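Local structure of probable arylamine n-acetyl transferase (Mycobacterium abscessus, 4GUZ) at residues Y98-R103 / H116-V121; K57-D62 / C79-A84; A177-E182 / H239-G244; S154-L159 / P183-R188; A220-I225 / E263-E268. The protein probably transfers the acetyl group of acetyl-CoA to the amino group of arylamines. One frame throughout, in Å; residues are numbered along the deposited sequence.

Interaction 1 (Y98-R103 / H116-V121)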
# COMPACT_ATOMS: atom_id res chain seq x y z
N TYR A 98 -2.29 -14.76 6.23
CA TYR A 98 -0.85 -14.82 6.14
C TYR A 98 -0.34 -13.68 5.27
O TYR A 98 -1.08 -13.09 4.47
CB TYR A 98 -0.36 -16.20 5.64
CG TYR A 98 -0.83 -16.63 4.27
CD1 TYR A 98 -0.01 -16.50 3.16
CD2 TYR A 98 -2.06 -17.27 4.10
CE1 TYR A 98 -0.41 -16.95 1.90
CE2 TYR A 98 -2.48 -17.70 2.84
CZ TYR A 98 -1.65 -17.55 1.75
OH TYR A 98 -2.05 -17.97 0.50
N GLY A 99 0.92 -13.35 5.49
CA GLY A 99 1.62 -12.34 4.74
C GLY A 99 2.34 -12.91 3.55
O GLY A 99 2.75 -14.08 3.54
N ILE A 100 2.47 -12.08 2.50
CA ILE A 100 3.19 -12.44 1.30
C ILE A 100 4.05 -11.24 0.85
O ILE A 100 3.92 -10.13 1.41
CB ILE A 100 2.27 -12.96 0.15
CG1 ILE A 100 1.26 -11.88 -0.29
CG2 ILE A 100 1.61 -14.31 0.48
CD1 ILE A 100 0.65 -12.14 -1.66
N GLN A 101 4.91 -11.48 -0.14
CA GLN A 101 5.76 -10.48 -0.77
C GLN A 101 5.59 -10.51 -2.27
O GLN A 101 5.56 -11.59 -2.86
CB GLN A 101 7.24 -10.67 -0.39
CG GLN A 101 7.55 -10.26 1.02
CD GLN A 101 8.06 -8.86 1.13
OE1 GLN A 101 7.42 -7.90 0.69
NE2 GLN A 101 9.19 -8.70 1.78
N GLY A 102 5.49 -9.34 -2.88
CA GLY A 102 5.40 -9.21 -4.34
C GLY A 102 6.59 -8.47 -4.92
O GLY A 102 7.27 -7.73 -4.21
N ARG A 103 6.85 -8.68 -6.22
CA ARG A 103 7.91 -8.02 -7.00
C ARG A 103 7.25 -6.95 -7.86
O ARG A 103 6.51 -7.31 -8.78
CB ARG A 103 8.64 -9.04 -7.89
CG ARG A 103 9.27 -10.20 -7.14
CD ARG A 103 9.81 -11.23 -8.11
NE ARG A 103 10.31 -12.40 -7.40
CZ ARG A 103 11.52 -12.48 -6.85
NH1 ARG A 103 12.37 -11.46 -6.95
NH2 ARG A 103 11.90 -13.58 -6.23
N HIS A 116 7.23 -5.74 -2.03
CA HIS A 116 5.89 -5.21 -1.81
C HIS A 116 5.11 -6.18 -0.95
O HIS A 116 4.79 -7.26 -1.41
CB HIS A 116 5.14 -4.90 -3.12
CG HIS A 116 3.73 -4.46 -2.90
ND1 HIS A 116 3.44 -3.34 -2.12
CD2 HIS A 116 2.57 -5.01 -3.31
CE1 HIS A 116 2.12 -3.24 -2.11
NE2 HIS A 116 1.55 -4.23 -2.81
N GLY A 117 4.85 -5.80 0.30
CA GLY A 117 4.12 -6.69 1.19
C GLY A 117 2.63 -6.60 0.96
O GLY A 117 2.10 -5.52 0.71
N MET A 118 1.95 -7.76 1.04
CA MET A 118 0.50 -7.93 0.90
C MET A 118 0.06 -9.01 1.87
O MET A 118 0.90 -9.75 2.40
CB MET A 118 0.13 -8.35 -0.54
CG MET A 118 0.45 -7.27 -1.57
SD MET A 118 0.28 -7.81 -3.27
CE MET A 118 1.75 -8.83 -3.47
N LEU A 119 -1.24 -9.12 2.07
CA LEU A 119 -1.83 -10.12 2.94
C LEU A 119 -2.84 -10.97 2.19
O LEU A 119 -3.52 -10.46 1.28
CB LEU A 119 -2.47 -9.46 4.17
CG LEU A 119 -1.50 -8.66 5.04
CD1 LEU A 119 -2.19 -7.49 5.72
CD2 LEU A 119 -0.75 -9.56 6.04
N VAL A 120 -2.91 -12.27 2.54
CA VAL A 120 -3.87 -13.21 1.92
C VAL A 120 -4.76 -13.75 3.04
O VAL A 120 -4.24 -14.17 4.07
CB VAL A 120 -3.18 -14.34 1.09
CG1 VAL A 120 -4.20 -15.35 0.55
CG2 VAL A 120 -2.37 -13.75 -0.07
N VAL A 121 -6.08 -13.71 2.85
CA VAL A 121 -7.08 -14.16 3.81
C VAL A 121 -7.73 -15.47 3.30
O VAL A 121 -8.09 -15.57 2.13
CB VAL A 121 -8.13 -13.05 4.09
CG1 VAL A 121 -9.27 -13.56 4.97
CG2 VAL A 121 -7.47 -11.84 4.73
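Tyr98 and Val120 lie side by side, and the valine covers one face of the phenol ring: Val120 CB stands 3.9 Å from the centroid of the Tyr98 ring, 21° off the ring normal, in a CH-pi contact offset toward the rim. Val120 CG1 runs on to the tip, 3.4 Å from Tyr98 OH. A chi1 of 60° sets Tyr98 CG between the backbone N and the carbonyl carbon, leaning it toward the partner strand. On the same face one branch of Ile100 makes two contacts, CG1 resting 3.7 Å from Met118 CB and CD1 3.8 Å from Val120 CG2. Met118 bends at chi3 (-75°), which carries CE to 3.8 Å from Gly102 CA, where no side chain intervenes. Beneath this packing, six backbone hydrogen bonds join three residue pairs, among them the bond from Val120 N to Tyr98 O (2.8 Å). Met118 N approaches Ile100 O from above the carbonyl plane, and that oxygen also accepts from Tyr201 OH. Further out, Gln127 holds Tyr98 OH and Tyr80 holds Gln101 OE1. His116 NE2 bonds Asp131 OD1, while Phe134 meets the imidazole edge-to-face. The whole is an antiparallel beta hairpin inside the larger sheet, and its second strand opens with His116, probably the histidine of the Cys-His-Asp triad characteristic of arylamine N-acetyltransferases.

Interaction 2 (K57-D62 / C79-A84)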
# COMPACT_ATOMS: atom_id res chain seq x y z
N LYS A 57 15.89 7.94 5.84
CA LYS A 57 16.37 6.62 5.37
C LYS A 57 16.00 5.51 6.38
O LYS A 57 16.68 4.47 6.47
CB LYS A 57 17.91 6.63 5.11
CG LYS A 57 18.39 7.72 4.13
CD LYS A 57 18.25 7.30 2.66
CE LYS A 57 18.17 8.51 1.75
NZ LYS A 57 17.02 9.39 2.09
N HIS A 58 14.89 5.73 7.13
CA HIS A 58 14.39 4.85 8.19
C HIS A 58 12.88 4.99 8.38
O HIS A 58 12.34 6.11 8.38
CB HIS A 58 15.12 5.18 9.52
CG HIS A 58 14.62 4.43 10.71
ND1 HIS A 58 13.73 5.00 11.61
CD2 HIS A 58 14.90 3.16 11.11
CE1 HIS A 58 13.49 4.06 12.52
NE2 HIS A 58 14.17 2.94 12.26
N VAL A 59 12.21 3.85 8.60
CA VAL A 59 10.76 3.79 8.83
C VAL A 59 10.48 2.81 9.98
O VAL A 59 10.85 1.64 9.88
CB VAL A 59 9.99 3.37 7.53
CG1 VAL A 59 8.53 3.07 7.81
CG2 VAL A 59 10.12 4.43 6.42
N ALA A 60 9.79 3.27 11.04
CA ALA A 60 9.40 2.41 12.18
C ALA A 60 8.22 1.54 11.78
O ALA A 60 7.24 2.06 11.24
CB ALA A 60 9.03 3.27 13.38
N LEU A 61 8.32 0.21 12.00
CA LEU A 61 7.23 -0.68 11.61
C LEU A 61 6.48 -1.23 12.82
O LEU A 61 5.47 -1.92 12.65
CB LEU A 61 7.72 -1.82 10.70
CG LEU A 61 8.35 -1.44 9.37
CD1 LEU A 61 8.75 -2.66 8.61
CD2 LEU A 61 7.38 -0.60 8.51
N ASP A 62 6.91 -0.89 14.05
CA ASP A 62 6.23 -1.39 15.25
C ASP A 62 4.84 -0.74 15.36
O ASP A 62 4.69 0.45 15.07
CB ASP A 62 7.09 -1.16 16.51
CG ASP A 62 7.37 0.29 16.81
OD1 ASP A 62 8.38 0.81 16.28
OD2 ASP A 62 6.58 0.89 17.55
N CYS A 79 3.99 0.63 1.97
CA CYS A 79 3.43 -0.72 2.04
C CYS A 79 3.59 -1.43 3.39
O CYS A 79 2.59 -1.92 3.93
CB CYS A 79 3.90 -1.61 0.88
SG CYS A 79 5.62 -2.18 0.99
N TYR A 80 4.80 -1.42 3.96
CA TYR A 80 5.11 -2.16 5.18
C TYR A 80 4.40 -1.57 6.40
O TYR A 80 4.02 -2.32 7.28
CB TYR A 80 6.63 -2.31 5.35
CG TYR A 80 7.21 -3.22 4.28
CD1 TYR A 80 6.65 -4.47 4.03
CD2 TYR A 80 8.25 -2.79 3.46
CE1 TYR A 80 7.10 -5.27 2.98
CE2 TYR A 80 8.73 -3.59 2.42
CZ TYR A 80 8.17 -4.84 2.21
OH TYR A 80 8.62 -5.66 1.21
N GLU A 81 4.13 -0.26 6.41
CA GLU A 81 3.38 0.36 7.50
C GLU A 81 1.91 -0.02 7.41
O GLU A 81 1.28 -0.37 8.41
CB GLU A 81 3.54 1.88 7.45
CG GLU A 81 4.91 2.32 7.88
CD GLU A 81 5.17 3.76 7.51
OE1 GLU A 81 5.52 4.01 6.34
OE2 GLU A 81 5.00 4.64 8.39
N HIS A 82 1.36 0.03 6.17
CA HIS A 82 -0.01 -0.37 5.86
C HIS A 82 -0.24 -1.85 6.20
O HIS A 82 -1.25 -2.18 6.82
CB HIS A 82 -0.29 -0.13 4.35
CG HIS A 82 -0.62 1.29 4.01
ND1 HIS A 82 -1.91 1.71 3.86
CD2 HIS A 82 0.21 2.34 3.84
CE1 HIS A 82 -1.84 3.00 3.57
NE2 HIS A 82 -0.58 3.43 3.54
N VAL A 83 0.68 -2.75 5.78
CA VAL A 83 0.54 -4.20 6.05
C VAL A 83 0.66 -4.47 7.57
O VAL A 83 -0.13 -5.28 8.09
CB VAL A 83 1.51 -5.06 5.19
CG1 VAL A 83 1.67 -6.47 5.76
CG2 VAL A 83 1.01 -5.14 3.76
N ALA A 84 1.55 -3.77 8.30
CA ALA A 84 1.66 -3.95 9.76
C ALA A 84 0.31 -3.63 10.42
O ALA A 84 -0.20 -4.45 11.18
CB ALA A 84 2.76 -3.05 10.34
O HOH W 1 5.76 4.34 11.06
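The helix that starts at Cys79, probably the nucleophile of the Cys-His-Asp triad of arylamine N-acetyltransferases, is packed by the loop between helices 51-56 and 63-72, with Val59 and Leu61 resting on Tyr80, Glu81 and Ala84. Leu61 places CD2 3.7 Å from Tyr80 CB and 3.9 Å from Glu81 CG, so the leucine covers the first turn at Tyr80 CB and, more loosely, at Glu81 CG. One turn on, Ala84 CB approaches Leu61 O. The Tyr80 ring leads away from the loop, and Cys79 SG lies over its centre, 3.5 Å above the plane. Val59 and Glu81 cross at about a right angle, Val59 CG1 coming within 3.4 Å of Glu81 CD. The carboxylate is fixed at both oxygens: OE1 accepts from Tyr78 N, and OE2 forms a salt bridge with Lys69, an arrangement likely to favour the charged form. A water completes the link by donating two hydrogen bonds, to Ala60 O at 2.7 Å and to Glu81 OE2 at 2.8 Å.

Interaction 3 (A177-E182 / H239-G244)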
# COMPACT_ATOMS: atom_id res chain seq x y z
N ALA A 177 -4.37 -0.79 -19.08
CA ALA A 177 -3.43 0.08 -19.79
C ALA A 177 -3.99 1.50 -19.95
O ALA A 177 -5.20 1.68 -20.11
CB ALA A 177 -3.14 -0.51 -21.16
N GLY A 178 -3.09 2.49 -19.90
CA GLY A 178 -3.43 3.90 -20.06
C GLY A 178 -4.44 4.38 -19.05
O GLY A 178 -5.35 5.12 -19.41
N ASP A 179 -4.27 3.95 -17.77
CA ASP A 179 -5.15 4.31 -16.66
C ASP A 179 -6.62 3.93 -16.97
O ASP A 179 -7.53 4.63 -16.55
CB ASP A 179 -5.03 5.81 -16.31
CG ASP A 179 -3.62 6.24 -15.98
OD1 ASP A 179 -2.96 5.55 -15.19
OD2 ASP A 179 -3.20 7.30 -16.48
N GLY A 180 -6.80 2.84 -17.71
CA GLY A 180 -8.10 2.31 -18.11
C GLY A 180 -8.67 2.86 -19.41
O GLY A 180 -9.81 2.54 -19.74
N SER A 181 -7.91 3.69 -20.14
CA SER A 181 -8.41 4.28 -21.38
C SER A 181 -8.09 3.41 -22.60
O SER A 181 -8.60 3.66 -23.69
CB SER A 181 -7.83 5.68 -21.57
OG SER A 181 -6.45 5.65 -21.88
N GLU A 182 -7.24 2.42 -22.43
CA GLU A 182 -6.83 1.62 -23.57
C GLU A 182 -7.06 0.15 -23.35
O GLU A 182 -7.05 -0.30 -22.20
CB GLU A 182 -5.32 1.86 -23.88
CG GLU A 182 -4.95 3.31 -24.14
CD GLU A 182 -3.46 3.55 -24.30
OE1 GLU A 182 -2.66 3.01 -23.50
OE2 GLU A 182 -3.09 4.31 -25.22
N HIS A 239 0.69 14.17 -10.57
CA HIS A 239 -0.09 13.41 -11.55
C HIS A 239 -1.56 13.37 -11.10
O HIS A 239 -1.84 13.00 -9.95
CB HIS A 239 0.45 11.97 -11.72
CG HIS A 239 1.83 11.87 -12.29
ND1 HIS A 239 2.09 11.05 -13.37
CD2 HIS A 239 2.98 12.46 -11.90
CE1 HIS A 239 3.39 11.19 -13.62
NE2 HIS A 239 3.96 12.01 -12.74
N GLU A 240 -2.48 13.79 -11.96
CA GLU A 240 -3.91 13.71 -11.62
C GLU A 240 -4.53 12.72 -12.58
O GLU A 240 -4.49 12.95 -13.78
CB GLU A 240 -4.57 15.09 -11.67
CG GLU A 240 -6.07 15.00 -11.44
CD GLU A 240 -6.80 16.27 -11.09
OE1 GLU A 240 -6.19 17.36 -11.08
OE2 GLU A 240 -8.01 16.16 -10.79
N ILE A 241 -5.07 11.59 -12.07
CA ILE A 241 -5.53 10.49 -12.91
C ILE A 241 -7.06 10.35 -12.89
O ILE A 241 -7.67 10.24 -11.83
CB ILE A 241 -4.88 9.16 -12.44
CG1 ILE A 241 -3.32 9.29 -12.31
CG2 ILE A 241 -5.27 7.97 -13.36
CD1 ILE A 241 -2.72 8.29 -11.30
N GLN A 242 -7.63 10.27 -14.09
CA GLN A 242 -9.05 10.03 -14.31
C GLN A 242 -9.17 8.64 -14.91
O GLN A 242 -8.88 8.43 -16.10
CB GLN A 242 -9.71 11.12 -15.20
CG GLN A 242 -11.20 10.84 -15.49
CD GLN A 242 -12.02 10.62 -14.23
OE1 GLN A 242 -12.03 11.44 -13.31
NE2 GLN A 242 -12.73 9.48 -14.15
N PRO A 243 -9.49 7.64 -14.07
CA PRO A 243 -9.61 6.26 -14.58
C PRO A 243 -10.56 6.17 -15.76
O PRO A 243 -11.62 6.81 -15.74
CB PRO A 243 -10.15 5.48 -13.37
CG PRO A 243 -10.73 6.52 -12.47
CD PRO A 243 -9.88 7.73 -12.65
N GLY A 244 -10.16 5.42 -16.79
CA GLY A 244 -10.92 5.29 -18.03
C GLY A 244 -10.66 6.39 -19.04
O GLY A 244 -11.09 6.29 -20.20
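Asp179 O is approached by two consecutive residues of the other segment: Gly244 N donates a hydrogen bond of 2.8 Å to Asp179 O, and Pro243 CA adds a CA-H...O contact of 3.3 Å to the same oxygen. The backbones then run close together, Gly244 CA touching Gly180 O at 3.4 Å. Beside them the Asp179 and Ile241 side chains cross at about a right angle, and Ile241 CG2 meets Asp179 CG at 3.5 Å. The polar end of the aspartate is engaged elsewhere, OD1 in a salt bridge with Arg247. What presents Asp179 O is a type I' turn, with Asp179 and Gly180 as its central residues (both with positive phi). Gly178 O closes that turn by accepting from Ser181 N at 3.0 Å and also from Ser181 OG at 2.8 Å, the hydroxyl donating in the carbonyl plane, onto a lone pair of Gly178 O. The contact thus sets a beta turn, in the connection between strands 170-176 and 185-196, against the short connection between strands 237-242 and 246-251, joining the tips of hairpins from the two antiparallel sheets.

Interaction 4 (S154-L159 / P183-R188)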
# COMPACT_ATOMS: atom_id res chain seq x y z
N SER A 154 -14.05 2.42 -10.86
CA SER A 154 -13.68 2.83 -12.22
C SER A 154 -12.37 2.20 -12.70
O SER A 154 -11.98 2.38 -13.87
CB SER A 154 -13.58 4.35 -12.34
OG SER A 154 -14.84 4.96 -12.07
N TRP A 155 -11.69 1.47 -11.81
CA TRP A 155 -10.43 0.79 -12.08
C TRP A 155 -10.71 -0.61 -12.53
O TRP A 155 -11.76 -1.16 -12.20
CB TRP A 155 -9.53 0.79 -10.83
CG TRP A 155 -9.36 2.15 -10.24
CD1 TRP A 155 -10.10 2.71 -9.23
CD2 TRP A 155 -8.52 3.20 -10.73
NE1 TRP A 155 -9.74 4.02 -9.05
CE2 TRP A 155 -8.76 4.35 -9.95
CE3 TRP A 155 -7.49 3.24 -11.70
CZ2 TRP A 155 -8.03 5.53 -10.11
CZ3 TRP A 155 -6.80 4.43 -11.89
CH2 TRP A 155 -7.06 5.56 -11.10
N THR A 156 -9.77 -1.19 -13.29
CA THR A 156 -9.89 -2.56 -13.78
C THR A 156 -8.55 -3.26 -13.58
O THR A 156 -7.50 -2.69 -13.90
CB THR A 156 -10.36 -2.62 -15.24
OG1 THR A 156 -11.40 -1.67 -15.44
CG2 THR A 156 -10.87 -4.00 -15.64
N TYR A 157 -8.61 -4.49 -13.06
CA TYR A 157 -7.42 -5.30 -12.81
C TYR A 157 -7.53 -6.63 -13.52
O TYR A 157 -8.63 -7.11 -13.82
CB TYR A 157 -7.24 -5.53 -11.29
CG TYR A 157 -7.04 -4.23 -10.54
CD1 TYR A 157 -5.85 -3.51 -10.65
CD2 TYR A 157 -8.05 -3.71 -9.72
CE1 TYR A 157 -5.69 -2.28 -10.02
CE2 TYR A 157 -7.90 -2.48 -9.09
CZ TYR A 157 -6.72 -1.76 -9.25
OH TYR A 157 -6.55 -0.55 -8.62
N ARG A 158 -6.37 -7.24 -13.78
CA ARG A 158 -6.30 -8.58 -14.33
C ARG A 158 -5.40 -9.40 -13.45
O ARG A 158 -4.31 -8.95 -13.09
CB ARG A 158 -5.80 -8.61 -15.77
CG ARG A 158 -5.99 -10.00 -16.39
CD ARG A 158 -5.02 -10.31 -17.48
NE ARG A 158 -5.38 -11.55 -18.17
CZ ARG A 158 -4.80 -11.97 -19.29
NH1 ARG A 158 -3.82 -11.26 -19.85
NH2 ARG A 158 -5.18 -13.11 -19.85
N LEU A 159 -5.87 -10.57 -13.06
CA LEU A 159 -5.11 -11.50 -12.24
C LEU A 159 -4.81 -12.71 -13.10
O LEU A 159 -5.72 -13.20 -13.76
CB LEU A 159 -5.94 -11.86 -11.00
CG LEU A 159 -5.29 -12.71 -9.91
CD1 LEU A 159 -4.15 -11.97 -9.22
CD2 LEU A 159 -6.32 -13.11 -8.86
N PRO A 183 -7.22 -0.65 -24.42
CA PRO A 183 -7.24 -2.10 -24.22
C PRO A 183 -5.84 -2.54 -23.81
O PRO A 183 -4.87 -1.82 -24.05
CB PRO A 183 -7.65 -2.67 -25.59
CG PRO A 183 -7.86 -1.49 -26.49
CD PRO A 183 -7.20 -0.31 -25.86
N GLY A 184 -5.74 -3.71 -23.23
CA GLY A 184 -4.44 -4.22 -22.82
C GLY A 184 -4.19 -4.02 -21.35
O GLY A 184 -4.98 -3.39 -20.63
N TRP A 185 -3.08 -4.56 -20.89
CA TRP A 185 -2.75 -4.55 -19.47
C TRP A 185 -1.35 -4.11 -19.21
O TRP A 185 -0.48 -4.35 -20.04
CB TRP A 185 -2.92 -5.99 -18.93
CG TRP A 185 -4.31 -6.51 -19.13
CD1 TRP A 185 -4.76 -7.29 -20.16
CD2 TRP A 185 -5.46 -6.11 -18.39
NE1 TRP A 185 -6.11 -7.48 -20.05
CE2 TRP A 185 -6.58 -6.76 -18.97
CE3 TRP A 185 -5.66 -5.29 -17.26
CZ2 TRP A 185 -7.87 -6.61 -18.47
CZ3 TRP A 185 -6.95 -5.15 -16.76
CH2 TRP A 185 -8.03 -5.80 -17.36
N LEU A 186 -1.12 -3.50 -18.03
CA LEU A 186 0.21 -3.13 -17.55
C LEU A 186 0.49 -3.95 -16.29
O LEU A 186 -0.21 -3.76 -15.29
CB LEU A 186 0.32 -1.62 -17.25
CG LEU A 186 1.69 -1.16 -16.66
CD1 LEU A 186 2.83 -1.28 -17.71
CD2 LEU A 186 1.61 0.27 -16.11
N SER A 187 1.51 -4.84 -16.30
CA SER A 187 1.83 -5.60 -15.08
C SER A 187 2.17 -4.65 -13.93
O SER A 187 2.94 -3.70 -14.14
CB SER A 187 2.97 -6.58 -15.29
OG SER A 187 4.21 -5.92 -15.51
N ARG A 188 1.58 -4.88 -12.74
CA ARG A 188 1.91 -4.09 -11.55
C ARG A 188 2.98 -4.83 -10.77
O ARG A 188 4.10 -4.37 -10.64
CB ARG A 188 0.69 -3.86 -10.65
CG ARG A 188 -0.01 -2.57 -10.88
CD ARG A 188 -0.99 -2.35 -9.77
NE ARG A 188 -1.76 -1.14 -10.04
CZ ARG A 188 -2.70 -0.65 -9.25
NH1 ARG A 188 -3.02 -1.28 -8.12
NH2 ARG A 188 -3.34 0.45 -9.58
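Trp185 and Arg158 carry the largest buried areas, and they meet at the aliphatic root of the arginine: Arg158 CB lies 3.5 Å from the centroid of the Trp185 six-membered ring, only 8° off its normal, a CH-pi contact over the centre of the face. The Arg158 chain, extended from CG to NE, continues across the indole, with CD 4.0 Å from Trp185 NE1, while its charged end forms a salt bridge with Glu147. At the edge of the same indole, Thr156 CG2 comes 3.8 Å from Trp185 CH2, so the ring is met on a face and a rim by neighbouring parts of one strand. Tyr157 supplies a second, separate meeting. Its CE1 sits 3.3 Å above the plane of the Arg188 guanidinium, offset toward the rim of that group, with the ring and guanidinium planes 66° apart. Glu175 pairs with Arg188 NE in a salt bridge and so helps fix the guanidinium against the tyrosine. Strands 155-162 and 185-196 are not neighbours but flank strand 170-176. The two short segments run at 70° to each other, and long side chains span the intervening strand, which supplies Glu175, in a strongly twisted antiparallel sheet.

Interaction 5 (A220-I225 / E263-E268)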
# COMPACT_ATOMS: atom_id res chain seq x y z
N ALA A 220 10.45 11.81 -2.97
CA ALA A 220 9.08 11.81 -2.49
C ALA A 220 8.12 11.09 -3.44
O ALA A 220 8.18 11.27 -4.65
CB ALA A 220 8.60 13.24 -2.27
N PHE A 221 7.29 10.20 -2.88
CA PHE A 221 6.27 9.46 -3.62
C PHE A 221 5.07 9.42 -2.71
O PHE A 221 5.15 8.87 -1.61
CB PHE A 221 6.72 8.06 -4.05
CG PHE A 221 6.01 7.56 -5.30
CD1 PHE A 221 6.34 8.06 -6.55
CD2 PHE A 221 5.04 6.57 -5.21
CE1 PHE A 221 5.68 7.59 -7.70
CE2 PHE A 221 4.42 6.07 -6.37
CZ PHE A 221 4.74 6.58 -7.60
N VAL A 222 4.00 10.11 -3.11
CA VAL A 222 2.78 10.23 -2.31
C VAL A 222 1.60 9.81 -3.18
O VAL A 222 1.56 10.13 -4.36
CB VAL A 222 2.66 11.68 -1.76
CG1 VAL A 222 1.42 11.84 -0.89
CG2 VAL A 222 3.91 12.08 -0.97
N GLN A 223 0.67 9.02 -2.61
CA GLN A 223 -0.43 8.51 -3.44
C GLN A 223 -1.76 8.58 -2.74
O GLN A 223 -1.82 8.54 -1.52
CB GLN A 223 -0.13 7.05 -3.85
CG GLN A 223 1.22 6.82 -4.57
CD GLN A 223 1.33 5.39 -5.01
OE1 GLN A 223 0.59 4.95 -5.89
NE2 GLN A 223 2.21 4.61 -4.38
N GLN A 224 -2.84 8.67 -3.54
CA GLN A 224 -4.21 8.67 -3.02
C GLN A 224 -5.12 8.11 -4.09
O GLN A 224 -4.98 8.48 -5.25
CB GLN A 224 -4.66 10.10 -2.58
CG GLN A 224 -6.11 10.18 -2.06
CD GLN A 224 -6.54 11.63 -1.94
OE1 GLN A 224 -6.21 12.34 -0.97
NE2 GLN A 224 -7.21 12.12 -2.97
N ILE A 225 -6.04 7.20 -3.72
CA ILE A 225 -6.98 6.63 -4.70
C ILE A 225 -8.41 6.77 -4.16
O ILE A 225 -8.64 6.79 -2.94
CB ILE A 225 -6.60 5.17 -5.11
CG1 ILE A 225 -7.36 4.70 -6.38
CG2 ILE A 225 -6.72 4.19 -3.93
CD1 ILE A 225 -6.82 3.41 -7.13
N GLU A 263 -3.36 20.34 1.21
CA GLU A 263 -4.66 20.53 0.56
C GLU A 263 -5.20 19.27 -0.12
O GLU A 263 -6.39 18.98 0.02
CB GLU A 263 -4.60 21.67 -0.47
CG GLU A 263 -4.26 23.04 0.11
CD GLU A 263 -3.63 24.03 -0.86
OE1 GLU A 263 -3.01 23.60 -1.86
OE2 GLU A 263 -3.73 25.25 -0.59
N ILE A 264 -4.35 18.56 -0.89
CA ILE A 264 -4.80 17.39 -1.65
C ILE A 264 -4.67 16.12 -0.82
O ILE A 264 -5.59 15.31 -0.82
CB ILE A 264 -4.01 17.28 -3.01
CG1 ILE A 264 -4.28 18.48 -3.98
CG2 ILE A 264 -4.18 15.91 -3.72
CD1 ILE A 264 -5.72 18.70 -4.47
N PHE A 265 -3.53 15.92 -0.15
CA PHE A 265 -3.28 14.65 0.54
C PHE A 265 -3.53 14.66 2.05
O PHE A 265 -3.60 13.58 2.64
CB PHE A 265 -1.84 14.19 0.25
CG PHE A 265 -1.55 13.94 -1.21
CD1 PHE A 265 -1.95 12.75 -1.82
CD2 PHE A 265 -0.87 14.88 -1.97
CE1 PHE A 265 -1.65 12.50 -3.15
CE2 PHE A 265 -0.57 14.63 -3.31
CZ PHE A 265 -0.96 13.44 -3.89
N GLY A 266 -3.70 15.84 2.66
CA GLY A 266 -3.90 15.95 4.10
C GLY A 266 -2.65 15.60 4.89
O GLY A 266 -2.75 15.12 6.02
N ILE A 267 -1.46 15.82 4.28
CA ILE A 267 -0.16 15.55 4.88
C ILE A 267 0.50 16.87 5.27
O ILE A 267 0.62 17.78 4.45
CB ILE A 267 0.73 14.69 3.92
CG1 ILE A 267 0.15 13.27 3.80
CG2 ILE A 267 2.21 14.64 4.39
CD1 ILE A 267 0.66 12.39 2.64
N GLU A 268 0.95 16.96 6.53
CA GLU A 268 1.67 18.12 7.07
C GLU A 268 2.78 17.61 7.96
O GLU A 268 2.54 16.76 8.82
CB GLU A 268 0.73 19.06 7.86
CG GLU A 268 -0.43 19.63 7.06
CD GLU A 268 -1.45 20.33 7.93
OE1 GLU A 268 -2.34 19.64 8.48
OE2 GLU A 268 -1.34 21.56 8.09
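Val222 meets Phe265 through a single methyl: Val222 CG1 sits 3.6 Å from the centroid of the Phe265 ring, 14° off the normal, in a CH-pi contact over its centre. A chi1 of -179° sets that methyl anti to the backbone N. The same carbon touches Ile267 CD1 at 3.7 Å, so one methyl meets both an aromatic face and an aliphatic tip. Ile264 CG2 lies over the opposite face of the phenyl ring, 3.8 Å above its plane, and the ring is therefore sandwiched between a methyl from the strand and one from its own segment. Gln223 directs CB away from the other segment and contributes backbone instead, its carbonyl carbon C lying 3.9 Å from Phe265 CE1. Strand 221-226, on which these residues lie, is flanked by the short strand 48-49 and by strand 229-234 in the five-stranded antiparallel sheet, and the partner segment is the connection from helix 254-263 toward helix 271-282. Gly266, with positive phi, is where the chain leaves the helical conformation, between the two residues that touch Val222. Gln224 points back toward Phe265, bringing its CB to 3.9 Å from Phe265 CD1. Its backbone pairs with Tyr231 of the next strand, and the side chains of Phe265 and Ile264 also touch Tyr231.

How the interactions relate
From the N terminus, interaction 2 closes first, looping round helix 63-72 to set residues 57-62 against helix 79-92. Interaction 1 follows in series as a hairpin, and the two touch where His116 meets Cys79, so helix and sheet converge on the probable triad. Interaction 4 then spans strand 170-176 within the same eight-stranded sheet. Interaction 3 crosses it, its first segment falling between those of interaction 4, and carries the chain to the five-stranded sheet. Interaction 5 crosses interaction 3 in turn and brings the connection after helix 254-263 back onto that second sheet. Trp155 against Ile225 joins interactions 4 and 5, while interactions 2 and 3 lie on opposite sides of the chain's centre.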